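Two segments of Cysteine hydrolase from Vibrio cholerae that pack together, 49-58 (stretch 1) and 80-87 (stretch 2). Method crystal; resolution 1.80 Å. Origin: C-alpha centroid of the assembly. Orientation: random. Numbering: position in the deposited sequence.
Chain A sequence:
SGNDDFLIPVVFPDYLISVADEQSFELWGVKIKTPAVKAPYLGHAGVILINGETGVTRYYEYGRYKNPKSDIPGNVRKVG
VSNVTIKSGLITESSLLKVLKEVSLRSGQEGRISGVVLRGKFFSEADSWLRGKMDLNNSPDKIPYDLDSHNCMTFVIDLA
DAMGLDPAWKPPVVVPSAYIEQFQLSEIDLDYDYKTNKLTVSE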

# COMPACT_ATOMS: atom_id res chain seq x y z
N LEU A 49 -4.25 -0.79 -5.33
CA LEU A 49 -4.08 -0.60 -6.77
C LEU A 49 -5.44 -0.65 -7.44
O LEU A 49 -6.18 -1.62 -7.26
CB LEU A 49 -3.16 -1.69 -7.35
CG LEU A 49 -3.11 -1.75 -8.87
CD1 LEU A 49 -2.34 -0.57 -9.41
CD2 LEU A 49 -2.47 -3.06 -9.33
N ILE A 50 -5.78 0.38 -8.21
CA ILE A 50 -7.10 0.47 -8.84
C ILE A 50 -6.97 0.69 -10.34
O ILE A 50 -6.24 1.59 -10.78
CB ILE A 50 -7.94 1.60 -8.22
CG1 ILE A 50 -8.12 1.35 -6.73
CG2 ILE A 50 -9.30 1.66 -8.93
CD1 ILE A 50 -8.65 2.56 -5.98
N ASN A 51 -7.68 -0.13 -11.11
CA ASN A 51 -7.85 0.09 -12.55
C ASN A 51 -8.75 1.30 -12.79
O ASN A 51 -9.92 1.29 -12.40
CB ASN A 51 -8.46 -1.15 -13.20
CG ASN A 51 -8.45 -1.07 -14.72
OD1 ASN A 51 -8.99 -0.14 -15.30
ND2 ASN A 51 -7.79 -2.04 -15.36
N GLY A 52 -8.20 2.33 -13.44
CA GLY A 52 -8.95 3.56 -13.65
C GLY A 52 -10.10 3.44 -14.63
O GLY A 52 -10.99 4.30 -14.63
N GLU A 53 -10.11 2.40 -15.46
CA GLU A 53 -11.21 2.15 -16.39
C GLU A 53 -12.35 1.37 -15.74
O GLU A 53 -13.52 1.69 -15.96
CB GLU A 53 -10.72 1.36 -17.60
CG GLU A 53 -9.60 2.02 -18.37
CD GLU A 53 -10.09 2.74 -19.59
OE1 GLU A 53 -11.31 3.04 -19.65
OE2 GLU A 53 -9.27 3.02 -20.49
N THR A 54 -12.03 0.34 -14.96
CA THR A 54 -13.01 -0.63 -14.49
C THR A 54 -13.28 -0.57 -13.00
O THR A 54 -14.31 -1.10 -12.55
CB THR A 54 -12.56 -2.05 -14.82
OG1 THR A 54 -11.31 -2.31 -14.16
CG2 THR A 54 -12.37 -2.22 -16.32
N GLY A 55 -12.40 0.06 -12.22
CA GLY A 55 -12.55 0.06 -10.78
C GLY A 55 -12.10 -1.22 -10.10
O GLY A 55 -12.25 -1.33 -8.87
N VAL A 56 -11.58 -2.19 -10.85
CA VAL A 56 -11.03 -3.39 -10.24
C VAL A 56 -9.89 -3.00 -9.30
O VAL A 56 -8.99 -2.25 -9.69
CB VAL A 56 -10.55 -4.37 -11.33
CG1 VAL A 56 -9.81 -5.54 -10.70
CG2 VAL A 56 -11.73 -4.87 -12.17
N THR A 57 -9.93 -3.54 -8.08
CA THR A 57 -9.08 -3.11 -6.97
C THR A 57 -8.29 -4.30 -6.42
O THR A 57 -8.83 -5.40 -6.25
CB THR A 57 -9.94 -2.49 -5.85
OG1 THR A 57 -10.70 -1.40 -6.39
CG2 THR A 57 -9.09 -1.96 -4.71
N ARG A 58 -7.01 -4.07 -6.13
CA ARG A 58 -6.14 -5.04 -5.48
C ARG A 58 -5.48 -4.40 -4.27
O ARG A 58 -5.26 -3.19 -4.22
CB ARG A 58 -5.02 -5.55 -6.42
CG ARG A 58 -5.52 -6.03 -7.76
CD ARG A 58 -6.26 -7.33 -7.59
NE ARG A 58 -6.59 -7.93 -8.87
CZ ARG A 58 -7.83 -8.22 -9.26
NH1 ARG A 58 -8.87 -7.96 -8.47
NH2 ARG A 58 -8.03 -8.76 -10.45
N GLY A 80 -7.81 -9.91 -0.42
CA GLY A 80 -8.99 -9.59 -1.21
C GLY A 80 -9.75 -8.41 -0.64
O GLY A 80 -9.98 -8.35 0.57
N VAL A 81 -10.13 -7.45 -1.49
CA VAL A 81 -10.92 -6.29 -1.09
C VAL A 81 -12.02 -6.06 -2.12
O VAL A 81 -11.99 -6.61 -3.23
CB VAL A 81 -10.08 -5.00 -0.92
CG1 VAL A 81 -9.12 -5.13 0.27
CG2 VAL A 81 -9.32 -4.68 -2.21
N SER A 82 -13.00 -5.25 -1.74
CA SER A 82 -14.04 -4.87 -2.68
C SER A 82 -13.46 -4.01 -3.79
O SER A 82 -12.45 -3.33 -3.62
CB SER A 82 -15.17 -4.12 -1.97
OG SER A 82 -15.75 -4.91 -0.94
N ASN A 83 -14.12 -4.04 -4.95
CA ASN A 83 -13.80 -3.08 -5.99
C ASN A 83 -14.45 -1.74 -5.68
O ASN A 83 -15.46 -1.66 -4.97
CB ASN A 83 -14.26 -3.58 -7.35
CG ASN A 83 -13.52 -4.82 -7.78
OD1 ASN A 83 -12.36 -5.01 -7.43
ND2 ASN A 83 -14.18 -5.68 -8.55
N VAL A 84 -13.88 -0.68 -6.23
CA VAL A 84 -14.44 0.65 -6.09
C VAL A 84 -15.30 0.96 -7.31
O VAL A 84 -15.26 0.26 -8.32
CB VAL A 84 -13.35 1.72 -5.89
CG1 VAL A 84 -12.53 1.42 -4.64
CG2 VAL A 84 -12.44 1.82 -7.12
N THR A 85 -16.08 2.02 -7.21
CA THR A 85 -16.88 2.53 -8.32
C THR A 85 -16.23 3.80 -8.85
O THR A 85 -15.92 4.71 -8.08
CB THR A 85 -18.31 2.83 -7.88
OG1 THR A 85 -18.88 1.64 -7.32
CG2 THR A 85 -19.14 3.28 -9.08
N ILE A 86 -15.99 3.84 -10.15
CA ILE A 86 -15.47 5.02 -10.81
C ILE A 86 -16.64 5.73 -11.48
O ILE A 86 -17.42 5.10 -12.20
CB ILE A 86 -14.39 4.67 -11.85
CG1 ILE A 86 -13.33 3.72 -11.27
CG2 ILE A 86 -13.74 5.95 -12.36
CD1 ILE A 86 -12.51 4.31 -10.16
N LYS A 87 -16.76 7.03 -11.23
CA LYS A 87 -17.82 7.84 -11.82
C LYS A 87 -17.18 9.10 -12.37
O LYS A 87 -16.65 9.91 -11.61
CB LYS A 87 -18.89 8.17 -10.78
CG LYS A 87 -19.84 9.27 -11.21
CD LYS A 87 -21.29 8.85 -11.06
CE LYS A 87 -22.22 9.84 -11.74
NZ LYS A 87 -21.95 9.94 -13.20
O HOH W 1 -16.61 1.41 -11.79
O HOH W 2 -9.10 -7.71 -4.34
O HOH W 3 -11.89 -8.26 -9.14

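Two direct hydrogen bonds tie the stretches together, and both involve the short segment where the 49–58 hairpin returns. Val84 N donates to Gly55 O at 3.2 Å, a backbone pair with a moderately bent angle of 142°. Thr57 N donates to Asn83 OD1 at 2.9 Å and 155°, so here a side chain serves the backbone of its neighbour. Asn83 points its CA-to-CB bond sideways, and with chi1 in the m well its amide oxygen reaches the amide of Thr57. The pair shows how a loop can be held against a hairpin without regular strand pairing: one backbone carbonyl from stretch 1 and one side-chain oxygen from stretch 2 each accept from the opposing backbone.

Gly55 O does double work, because it also accepts from Thr57 OG1 at 2.9 Å within its own stretch. The Thr57 hydroxyl thus turns back onto its own stretch.

The turn that presents these groups is itself braced. Asn51 OD1 accepts from Glu53 N at 2.8 Å and from Thr54 N at 3.1 Å, and Gly55 N donates to Asn51 O at 2.8 Å. Gly55 closes the turn at phi/psi 79/3, a conformation in which a CB would be jammed against the preceding carbonyl oxygen. The contact adds a second demand for glycine: an ideal CB would sit 2.4 Å from Val84 O. Gly55 CA lies 3.8 Å from Ile86 CG1.

Apolar packing brings Ile50 against Val84 and Ile86; Ile50 points toward the other stretch. Its CG2 meets Val84 CG2 at 3.6 Å and Ile86 CD1 at 4.3 Å, so one methyl touches two residues that alternate along stretch 2. Ile86, also pointing toward its partner, lies over the turn, with its CG2 3.9 Å from Gly52 O. Thr85, between Val84 and Ile86, points away and makes no contact. Thr57 CG2 lies 3.7 Å from Val81 CG2.

Three waters bridge the stretches. Water 1 accepts from Ile86 N at 3.0 Å and donates weakly to Thr54 O at 3.5 Å. Water 2 accepts from Val81 N at 3.0 Å and lies 3.0 Å from Thr57 O, to which it can donate. Water 3 accepts from Arg58 NH1 at 3.1 Å and, weakly, from Asn83 ND2 at 3.5 Å, so both ends of the Asn83 amide are used across the contact.

One cost remains: Ser82 O is buried by the contact without a polar partner, 3.5 Å from Thr57 CB.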